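Carbohydrate kinase (Agrobacterium tumefaciens, PDB 2NWH) probably phosphorylates a sugar or related small substrate at the expense of ATP, as a ribokinase-like (pfkB-type) carbohydrate kinase. Local coordinates at residues Val70-Glu73 with Ala74-Ala78; Ala45-Asn48 with Leu49-Gly53. All coordinates share one frame; numbering follows the deposited sequence. Where two conformers were deposited one is given.

Two neighbouring helices supply the contacts, and both contacts are local, joining side chains one turn apart near a helix C-terminus. Interaction 2, on helix 41-51, is the buried one: Ala45 and Leu49 pack against both the large sheet and helix 255-266, where Asn48 also finds its acid partner. Interaction 1, on helix 66-77, lies further from the centre of the chain and is more exposed; there a salt bridge dominates, with a weak and tentative hydrogen bond from a glutamine amide to the same carboxylate, whereas interaction 2 sets two arginines side by side with an asparagine oxygen and a water. The two meet at Ala78, which touches both Arg47 and Ser50.

Interaction 1 (Val70-Glu73 with Ala74-Ala78); sequences VVAE and AARQA
The guanidinium of Arg76 lies over the preceding turn of its own helix, with Ala72 O and Glu73 CA beneath one face, both displaced toward its rim, and a water at its edge, in plane. That water accepts from Arg76 NE at 2.8 Å and gives a weak bond to Glu73 OE1. The same carboxylate oxygen forms a salt bridge with Arg76 NH2 at 2.7 Å. The approach is to the anti side of OE1 and out of the carboxylate plane, the two planar groups standing 72° apart, so this is a single-point bridge and not a paired, coplanar one. The methyl of Ala72 packs against the guanidinium, CB 3.7 Å from Arg76 NH1.

Glu73 sends CG anti to its backbone N (chi1 175°) and then bends at chi2, which carries the carboxylate along the helix toward the next turn. There its other oxygen, OE2, lies 2.8 Å from Gln77 NE2 in one of two conformers of Gln77, a strongly bent hydrogen bond that is weak and doubtful. The acid thus reaches i+3 through the salt bridge and, in this conformer, perhaps i+4. Beneath these side chains the main chain keeps regular i to i+4 bonds, among them Arg76 N to Ala72 O at 3.0 Å and Gln77 N to Glu73 O at 2.8 Å.

In the beta-alpha-beta unit of strand 55-63, helix 66-77 and strand 81-87, Val71 and Ala75 are buried. Both touch Phe43 of helix 41-51, while Ala72 reaches Arg62 and Asp82 on the two strands.

Interaction 2 (Ala45-Asn48 with Leu49-Gly53); sequences AARN and LSRLG
A Schellman motif closes helix 41-51, and over its last turns Arg47, Asn48 and Arg51 form a polar cluster. Arg51 runs extended from CG to NE back over the preceding turn, bringing one face of its guanidinium above Arg47 CB, which lies 3.6 Å from Arg51 NH1. At the edge of that group, in plane, Asn48 OD1 takes a weak bond from Arg51 NH1 at 3.0 Å, bent to 126°. The Asn48 amide is held from its other end as well, because ND2 donates to Asp255 OD2 of helix 255-266.

Arg47 and Arg51 point the same way, with Arg47 NE 4.0 Å from Arg51 NH2. A water lies between them, accepting from Arg51 NH1 at 3.0 Å and more weakly from Arg47 NE; its oxygen probably eases the like charges. Arg47 NH2 is hydrogen-bonded to Asn44 OD1 in the preceding turn.

Leu49 and Ala45 are buried: Leu49 CD1 rests 3.5 Å from Ala45 O, and both residues touch Leu139 of strand 137-141. Ser50 OG is hydrogen-bonded to Ala78 O, just beyond helix 66-77.

At the end of the helix, Gly53 N returns to Ser50 O at 2.9 Å and Phe54 N to Leu49 O. Gly53, with its positive phi, is the C-prime residue of this Schellman ending, which turns the chain out of the helix toward strand 55-63.

Interaction 1 (Val70-Glu73 with Ala74-Ala78)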
# COMPACT_ATOMS: atom_id res chain seq x y z
N VAL A 70 0.75 19.83 -1.30
CA VAL A 70 1.91 19.07 -1.79
C VAL A 70 1.48 17.60 -2.13
O VAL A 70 1.88 17.03 -3.17
CB VAL A 70 3.04 19.09 -0.74
CG1 VAL A 70 4.08 18.05 -1.04
CG2 VAL A 70 3.70 20.48 -0.70
N VAL A 71 0.66 17.02 -1.25
CA VAL A 71 0.13 15.66 -1.51
C VAL A 71 -0.76 15.66 -2.76
O VAL A 71 -0.65 14.79 -3.65
CB VAL A 71 -0.70 15.11 -0.32
CG1 VAL A 71 -1.23 13.66 -0.66
CG2 VAL A 71 0.13 15.05 0.93
N ALA A 72 -1.68 16.61 -2.79
CA ALA A 72 -2.53 16.77 -3.96
C ALA A 72 -1.70 16.89 -5.26
O ALA A 72 -2.02 16.25 -6.28
CB ALA A 72 -3.44 17.98 -3.76
N GLU A 73 -0.64 17.67 -5.23
CA GLU A 73 0.22 17.84 -6.42
C GLU A 73 0.91 16.55 -6.83
O GLU A 73 1.04 16.26 -8.05
CB GLU A 73 1.26 18.92 -6.18
CG GLU A 73 2.30 19.09 -7.32
CD GLU A 73 1.70 19.57 -8.66
OE1 GLU A 73 0.68 20.30 -8.65
OE2 GLU A 73 2.28 19.24 -9.72
N ALA A 74 1.39 15.79 -5.84
CA ALA A 74 2.04 14.50 -6.11
C ALA A 74 1.01 13.53 -6.71
O ALA A 74 1.36 12.72 -7.59
CB ALA A 74 2.63 13.91 -4.85
N ALA A 75 -0.24 13.59 -6.22
CA ALA A 75 -1.35 12.83 -6.84
C ALA A 75 -1.48 13.20 -8.34
O ALA A 75 -1.45 12.31 -9.20
CB ALA A 75 -2.70 13.08 -6.07
N ARG A 76 -1.63 14.49 -8.63
CA ARG A 76 -1.77 14.95 -10.01
C ARG A 76 -0.59 14.56 -10.88
O ARG A 76 -0.80 14.15 -12.05
CB ARG A 76 -2.02 16.44 -10.05
CG ARG A 76 -3.37 16.78 -9.44
CD ARG A 76 -3.72 18.22 -9.73
NE ARG A 76 -2.70 19.12 -9.19
CZ ARG A 76 -2.74 19.67 -7.97
NH1 ARG A 76 -3.74 19.39 -7.15
NH2 ARG A 76 -1.79 20.50 -7.60
N GLN A 77 0.64 14.63 -10.34
CA GLN A 77 1.83 14.24 -11.09
C GLN A 77 1.80 12.78 -11.53
O GLN A 77 2.37 12.40 -12.56
CB GLN A 77 3.09 14.53 -10.27
CG GLN A 77 3.33 16.03 -10.11
CD GLN A 77 3.76 16.67 -11.42
OE1 GLN A 77 4.80 16.33 -11.97
NE2 GLN A 77 2.95 17.61 -11.91
N ALA A 78 1.16 11.95 -10.72
CA ALA A 78 1.08 10.53 -11.01
C ALA A 78 -0.22 10.18 -11.76
O ALA A 78 -0.48 9.00 -12.03
CB ALA A 78 1.17 9.74 -9.74
O HOH W 1 -0.99 19.33 -11.37

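Interaction 2 (Ala45-Asn48 with Leu49-Gly53)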
# COMPACT_ATOMS: atom_id res chain seq x y z
N ALA A 45 0.26 3.18 -3.19
CA ALA A 45 -0.33 2.15 -4.06
C ALA A 45 -1.16 2.82 -5.17
O ALA A 45 -1.17 2.35 -6.32
CB ALA A 45 -1.15 1.15 -3.22
N ALA A 46 -1.86 3.92 -4.84
CA ALA A 46 -2.70 4.62 -5.83
C ALA A 46 -1.83 5.12 -6.96
O ALA A 46 -2.19 4.92 -8.12
CB ALA A 46 -3.44 5.82 -5.21
N ARG A 47 -0.74 5.80 -6.62
CA ARG A 47 0.21 6.26 -7.63
C ARG A 47 0.69 5.10 -8.45
O ARG A 47 0.77 5.21 -9.68
CB ARG A 47 1.39 6.98 -6.97
CG ARG A 47 0.97 8.36 -6.39
CD ARG A 47 2.20 9.19 -6.11
NE ARG A 47 3.06 8.65 -5.04
CZ ARG A 47 4.08 9.30 -4.48
NH1 ARG A 47 4.43 10.49 -4.97
NH2 ARG A 47 4.79 8.72 -3.50
N ASN A 48 1.02 4.00 -7.79
CA ASN A 48 1.57 2.85 -8.54
C ASN A 48 0.57 2.30 -9.53
O ASN A 48 0.93 1.99 -10.67
CB ASN A 48 2.05 1.72 -7.61
CG ASN A 48 3.24 2.14 -6.76
OD1 ASN A 48 3.88 3.14 -7.04
ND2 ASN A 48 3.54 1.35 -5.72
N LEU A 49 -0.68 2.14 -9.09
CA LEU A 49 -1.72 1.64 -9.97
C LEU A 49 -1.94 2.55 -11.16
O LEU A 49 -2.16 2.08 -12.28
CB LEU A 49 -3.04 1.43 -9.19
CG LEU A 49 -2.91 0.23 -8.25
CD1 LEU A 49 -3.94 0.32 -7.07
CD2 LEU A 49 -2.99 -1.10 -9.04
N SER A 50 -1.90 3.86 -10.93
CA SER A 50 -1.98 4.83 -12.05
C SER A 50 -0.82 4.69 -13.06
O SER A 50 -1.01 4.67 -14.31
CB SER A 50 -2.11 6.25 -11.48
OG SER A 50 -2.31 7.18 -12.53
N ARG A 51 0.37 4.52 -12.52
CA ARG A 51 1.59 4.26 -13.34
C ARG A 51 1.49 3.01 -14.18
O ARG A 51 2.13 2.94 -15.24
CB ARG A 51 2.80 4.12 -12.41
CG ARG A 51 3.28 5.49 -11.90
CD ARG A 51 4.24 5.33 -10.73
NE ARG A 51 4.53 6.66 -10.18
CZ ARG A 51 4.73 6.91 -8.90
NH1 ARG A 51 4.69 5.90 -8.03
NH2 ARG A 51 5.00 8.16 -8.49
N LEU A 52 0.72 2.05 -13.69
CA LEU A 52 0.45 0.80 -14.40
C LEU A 52 -0.78 0.86 -15.31
O LEU A 52 -1.19 -0.15 -15.88
CB LEU A 52 0.33 -0.35 -13.41
CG LEU A 52 1.57 -0.61 -12.55
CD1 LEU A 52 1.22 -1.73 -11.64
CD2 LEU A 52 2.82 -0.95 -13.45
N GLY A 53 -1.36 2.05 -15.47
CA GLY A 53 -2.36 2.25 -16.53
C GLY A 53 -3.81 2.37 -16.07
O GLY A 53 -4.71 2.62 -16.88
O HOH W 2 4.01 5.66 -5.13